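Putative platelet activating factor (Streptococcus pneumoniae, PDB 2HSJ) probably hydrolyses ester bonds, as do the GDSL-like lipases and acylhydrolases of the SGNH hydrolase clan. Local coordinates at residues L14-K19 and G64-Q69; Y68-L73 and T95-K100. All blocks are in the same frame, centred on the assembly; numbering follows the deposited sequence.

Interaction 1 of 2, residues L14-K19 and G64-Q69; sequences LKEQEK and GIRGYQ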
# COMPACT_ATOMS: atom_id res chain seq x y z
N LEU D 14 19.18 -28.48 -1.63
CA LEU D 14 19.69 -27.73 -0.48
C LEU D 14 20.24 -26.35 -0.86
O LEU D 14 19.90 -25.36 -0.20
CB LEU D 14 20.74 -28.51 0.31
CG LEU D 14 20.30 -29.85 0.90
CD1 LEU D 14 21.50 -30.73 1.28
CD2 LEU D 14 19.40 -29.65 2.11
N LYS D 15 21.04 -26.26 -1.92
CA LYS D 15 21.57 -24.94 -2.29
C LYS D 15 20.49 -23.98 -2.81
O LYS D 15 20.57 -22.78 -2.56
CB LYS D 15 22.74 -25.01 -3.27
CG LYS D 15 23.72 -23.84 -3.08
CD LYS D 15 24.75 -23.76 -4.17
CE LYS D 15 26.02 -23.11 -3.67
NZ LYS D 15 26.93 -24.11 -3.02
N GLU D 16 19.49 -24.49 -3.52
CA GLU D 16 18.37 -23.63 -3.91
C GLU D 16 17.61 -23.12 -2.68
O GLU D 16 17.26 -21.94 -2.60
CB GLU D 16 17.42 -24.35 -4.87
CG GLU D 16 17.99 -24.63 -6.25
CD GLU D 16 18.45 -23.36 -6.95
OE1 GLU D 16 17.60 -22.57 -7.38
OE2 GLU D 16 19.68 -23.17 -7.07
N GLN D 17 17.37 -23.99 -1.70
CA GLN D 17 16.66 -23.55 -0.49
C GLN D 17 17.45 -22.48 0.27
O GLN D 17 16.89 -21.48 0.70
CB GLN D 17 16.38 -24.74 0.44
CG GLN D 17 15.40 -25.76 -0.16
CD GLN D 17 15.26 -26.98 0.74
OE1 GLN D 17 16.22 -27.39 1.38
NE2 GLN D 17 14.07 -27.57 0.77
N GLU D 18 18.77 -22.69 0.40
CA GLU D 18 19.64 -21.73 1.06
C GLU D 18 19.66 -20.38 0.31
O GLU D 18 19.60 -19.32 0.95
CB GLU D 18 21.06 -22.30 1.14
CG GLU D 18 22.07 -21.37 1.77
CD GLU D 18 23.49 -21.93 1.73
OE1 GLU D 18 23.65 -23.18 1.87
OE2 GLU D 18 24.44 -21.12 1.56
N LYS D 19 19.68 -20.43 -1.02
CA LYS D 19 19.62 -19.19 -1.82
C LYS D 19 18.30 -18.44 -1.58
O LYS D 19 18.29 -17.21 -1.50
CB LYS D 19 19.77 -19.49 -3.31
CG LYS D 19 21.20 -19.83 -3.69
CD LYS D 19 21.30 -20.57 -5.04
CE LYS D 19 20.65 -19.81 -6.19
NZ LYS D 19 20.76 -20.57 -7.50
N GLY D 64 7.15 -18.97 0.64
CA GLY D 64 7.26 -20.43 0.46
C GLY D 64 8.61 -20.83 -0.12
O GLY D 64 9.29 -20.03 -0.79
N ILE D 65 9.00 -22.08 0.13
CA ILE D 65 10.25 -22.62 -0.41
C ILE D 65 10.06 -24.07 -0.83
O ILE D 65 9.60 -24.91 -0.03
CB ILE D 65 11.42 -22.55 0.61
CG1 ILE D 65 11.63 -21.10 1.06
CG2 ILE D 65 12.70 -23.17 0.02
CD1 ILE D 65 12.88 -20.83 1.88
N ARG D 66 10.42 -24.36 -2.07
CA ARG D 66 10.31 -25.72 -2.59
C ARG D 66 11.01 -26.73 -1.69
O ARG D 66 12.04 -26.44 -1.09
CB ARG D 66 10.92 -25.80 -3.99
CG ARG D 66 12.47 -25.61 -3.96
CD ARG D 66 13.06 -25.21 -5.25
NE ARG D 66 12.70 -23.85 -5.60
CZ ARG D 66 13.22 -23.22 -6.64
NH1 ARG D 66 14.14 -23.85 -7.38
NH2 ARG D 66 12.84 -22.00 -6.94
N GLY D 67 10.39 -27.90 -1.58
CA GLY D 67 10.97 -29.00 -0.84
C GLY D 67 10.95 -28.85 0.67
O GLY D 67 11.55 -29.68 1.38
N TYR D 68 10.27 -27.82 1.20
CA TYR D 68 10.40 -27.53 2.64
C TYR D 68 9.66 -28.58 3.46
O TYR D 68 8.68 -29.16 3.00
CB TYR D 68 9.79 -26.18 2.97
CG TYR D 68 10.72 -25.18 3.64
CD1 TYR D 68 12.10 -25.17 3.39
CD2 TYR D 68 10.18 -24.19 4.48
CE1 TYR D 68 12.92 -24.17 3.99
CE2 TYR D 68 10.98 -23.22 5.05
CZ TYR D 68 12.32 -23.21 4.80
OH TYR D 68 13.10 -22.25 5.37
N GLN D 69 10.18 -28.79 4.65
CA GLN D 69 9.60 -29.70 5.64
C GLN D 69 9.49 -28.91 6.91
O GLN D 69 10.16 -27.89 7.08
CB GLN D 69 10.52 -30.88 5.90
CG GLN D 69 10.73 -31.77 4.70
CD GLN D 69 11.83 -32.79 4.96
OE1 GLN D 69 12.80 -32.87 4.22
NE2 GLN D 69 11.68 -33.57 6.02
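The side-chain amide of Q17 reaches from a long helix onto a type II β-turn and grips its backbone. NE2 of Q17 donates to O of R66 at 3.0 Å, nearly straight at 170°, lying in the carbonyl plane on a lone pair. The glutamine is extended beyond CG, which gives the amide the length to bridge from helix to loop, and NE2 ends at the edge of the Y68 ring, 4.1 Å from CD1. Glycine suits the turn from I65 to Y68, since G67 has a positive phi (73°) and the absence of a β-carbon leaves space for NE2 of Q17. Nearer the helix, I65 presents its CG2 branch to CG of Q17 at 3.7 Å, an apolar contact beside the polar one. E16 adds a looser, long salt bridge: OE1 stands 3.7 Å from NH1 of R66, well out of the guanidinium plane, so that charge alone acts. The other oxygen of E16, OE2, accepts from NZ of K19 at 2.8 Å, while R66 NH2 pairs with E46. G67 N is hydrogen-bonded to S43 OG, consistent with this turn being the block II glycine loop beside the nucleophile in SGNH hydrolases.

Interaction 2 of 2, residues Y68-L73 and T95-K100; sequences YQTGLL and TNDIGK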
# COMPACT_ATOMS: atom_id res chain seq x y z
N TYR D 68 10.27 -27.82 1.20
CA TYR D 68 10.40 -27.53 2.64
C TYR D 68 9.66 -28.58 3.46
O TYR D 68 8.68 -29.16 3.00
CB TYR D 68 9.79 -26.18 2.97
CG TYR D 68 10.72 -25.18 3.64
CD1 TYR D 68 12.10 -25.17 3.39
CD2 TYR D 68 10.18 -24.19 4.48
CE1 TYR D 68 12.92 -24.17 3.99
CE2 TYR D 68 10.98 -23.22 5.05
CZ TYR D 68 12.32 -23.21 4.80
OH TYR D 68 13.10 -22.25 5.37
N GLN D 69 10.18 -28.79 4.65
CA GLN D 69 9.60 -29.70 5.64
C GLN D 69 9.49 -28.91 6.91
O GLN D 69 10.16 -27.89 7.08
CB GLN D 69 10.52 -30.88 5.90
CG GLN D 69 10.73 -31.77 4.70
CD GLN D 69 11.83 -32.79 4.96
OE1 GLN D 69 12.80 -32.87 4.22
NE2 GLN D 69 11.68 -33.57 6.02
N THR D 70 8.71 -29.41 7.86
CA THR D 70 8.46 -28.69 9.12
C THR D 70 9.75 -28.37 9.87
O THR D 70 9.91 -27.30 10.44
CB THR D 70 7.46 -29.44 10.07
OG1 THR D 70 8.05 -30.68 10.50
CG2 THR D 70 6.08 -29.67 9.37
N GLY D 71 10.69 -29.31 9.90
CA GLY D 71 11.95 -29.06 10.61
C GLY D 71 12.79 -27.94 10.01
O GLY D 71 13.41 -27.16 10.74
N LEU D 72 12.81 -27.86 8.67
CA LEU D 72 13.59 -26.83 7.99
C LEU D 72 12.97 -25.46 8.24
O LEU D 72 13.68 -24.46 8.46
CB LEU D 72 13.62 -27.10 6.47
CG LEU D 72 14.21 -28.43 6.01
CD1 LEU D 72 13.95 -28.60 4.49
CD2 LEU D 72 15.70 -28.50 6.32
N LEU D 73 11.64 -25.43 8.25
CA LEU D 73 10.93 -24.18 8.50
C LEU D 73 11.18 -23.68 9.91
O LEU D 73 11.46 -22.50 10.12
CB LEU D 73 9.42 -24.32 8.23
CG LEU D 73 8.51 -23.18 8.67
CD1 LEU D 73 8.95 -21.92 7.92
CD2 LEU D 73 7.05 -23.52 8.36
N THR D 95 3.58 -32.10 3.52
CA THR D 95 3.56 -33.17 2.49
C THR D 95 4.95 -33.75 2.28
O THR D 95 5.07 -34.93 1.96
CB THR D 95 2.88 -32.75 1.16
OG1 THR D 95 2.52 -33.93 0.41
CG2 THR D 95 3.78 -31.84 0.31
N ASN D 96 5.98 -32.93 2.49
CA ASN D 96 7.34 -33.40 2.29
C ASN D 96 7.86 -34.14 3.50
O ASN D 96 8.69 -35.05 3.36
CB ASN D 96 8.26 -32.27 1.84
CG ASN D 96 7.83 -31.70 0.50
OD1 ASN D 96 7.33 -32.43 -0.36
ND2 ASN D 96 7.94 -30.39 0.34
N ASP D 97 7.32 -33.83 4.68
CA ASP D 97 7.59 -34.65 5.86
C ASP D 97 7.03 -36.06 5.62
O ASP D 97 7.71 -37.05 5.86
CB ASP D 97 6.92 -34.04 7.10
CG ASP D 97 7.53 -32.72 7.51
OD1 ASP D 97 8.21 -32.68 8.57
OD2 ASP D 97 7.30 -31.72 6.78
N ILE D 98 5.80 -36.15 5.12
CA ILE D 98 5.23 -37.46 4.76
C ILE D 98 6.09 -38.16 3.70
O ILE D 98 6.38 -39.35 3.82
CB ILE D 98 3.76 -37.33 4.30
CG1 ILE D 98 2.88 -36.88 5.47
CG2 ILE D 98 3.28 -38.70 3.68
CD1 ILE D 98 1.44 -36.60 5.07
N GLY D 99 6.49 -37.43 2.67
CA GLY D 99 7.29 -38.03 1.57
C GLY D 99 8.68 -38.51 1.99
O GLY D 99 9.30 -39.33 1.28
N LYS D 100 9.17 -38.00 3.13
CA LYS D 100 10.47 -38.39 3.72
C LYS D 100 10.32 -39.30 4.94
O LYS D 100 11.32 -39.60 5.62
CB LYS D 100 11.26 -37.15 4.12
CG LYS D 100 11.84 -36.37 2.96
CD LYS D 100 13.03 -37.07 2.36
CE LYS D 100 13.52 -36.36 1.11
NZ LYS D 100 14.63 -37.16 0.49
O HOH W 1 6.02 -30.06 3.17
O HOH W 2 10.84 -32.15 9.22
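OD1 of D97 is gripped by three groups: the hydroxyl of T70 (OG1 donates at 2.8 Å), water 2, and, weakly, the backbone N of T70. The stronger bond from that N goes to the other oxygen, OD2, at 2.9 Å on its syn lone pair, so the two carboxylate oxygens share the N-H of T70, the first residue of helix 70-75. Water 2 extends the grip by linking OD1 to N of G71. A buried aspartate is well placed here, since its charge would be offset by the N-H and hydroxyl of T70 and probably by the start of helix 70-75. OG1 of T70 sits between the backbone N and the carbonyl carbon (chi1 65°), a position from which it reaches OD1; it is also hydrogen-bonded to N110.

One residue back along helix 95-99, N96 holds the preceding loop. Its ND2 donates to O of Y68 at 3.0 Å, from 28° out of the carbonyl plane, and water 1 joins the same oxygen to N of N96. OD1 of N96 accepts from NH2 of R148, which helps fix the rotation of the amide. Q69, the helix N-cap residue, lays CG 3.8 Å from CB of N96, with the two amide planes nearly perpendicular, and its OE1 lies by CG of K100. T70 and D97 pack on A107 of helix 104-121 and D97 also on W156 of helix 150-164; the joined segments follow strands 60-64 and 88-92 of the parallel sheet.

Overall arrangement
Interactions 1 and 2 meet along one loop: their centres are 11 Å apart and both use Y68, whose ring edge faces Q17 and whose carbonyl faces N96. The loop after strand 60-64 is thus held by helix 3-30 at its turn and by helix 95-99 where helix 70-75 begins. The two interactions touch directly, with G67 C 3.4 Å from N96 ND2 and Q17 NE2 3.9 Å from L72 CD1. In SGNH hydrolases the block II glycine and block III asparagine supply oxyanion-hole donors, roles that G67 and N96 probably fill next to S43. The magnesium contacts, A164, Y167 and V170, belong to neither interaction.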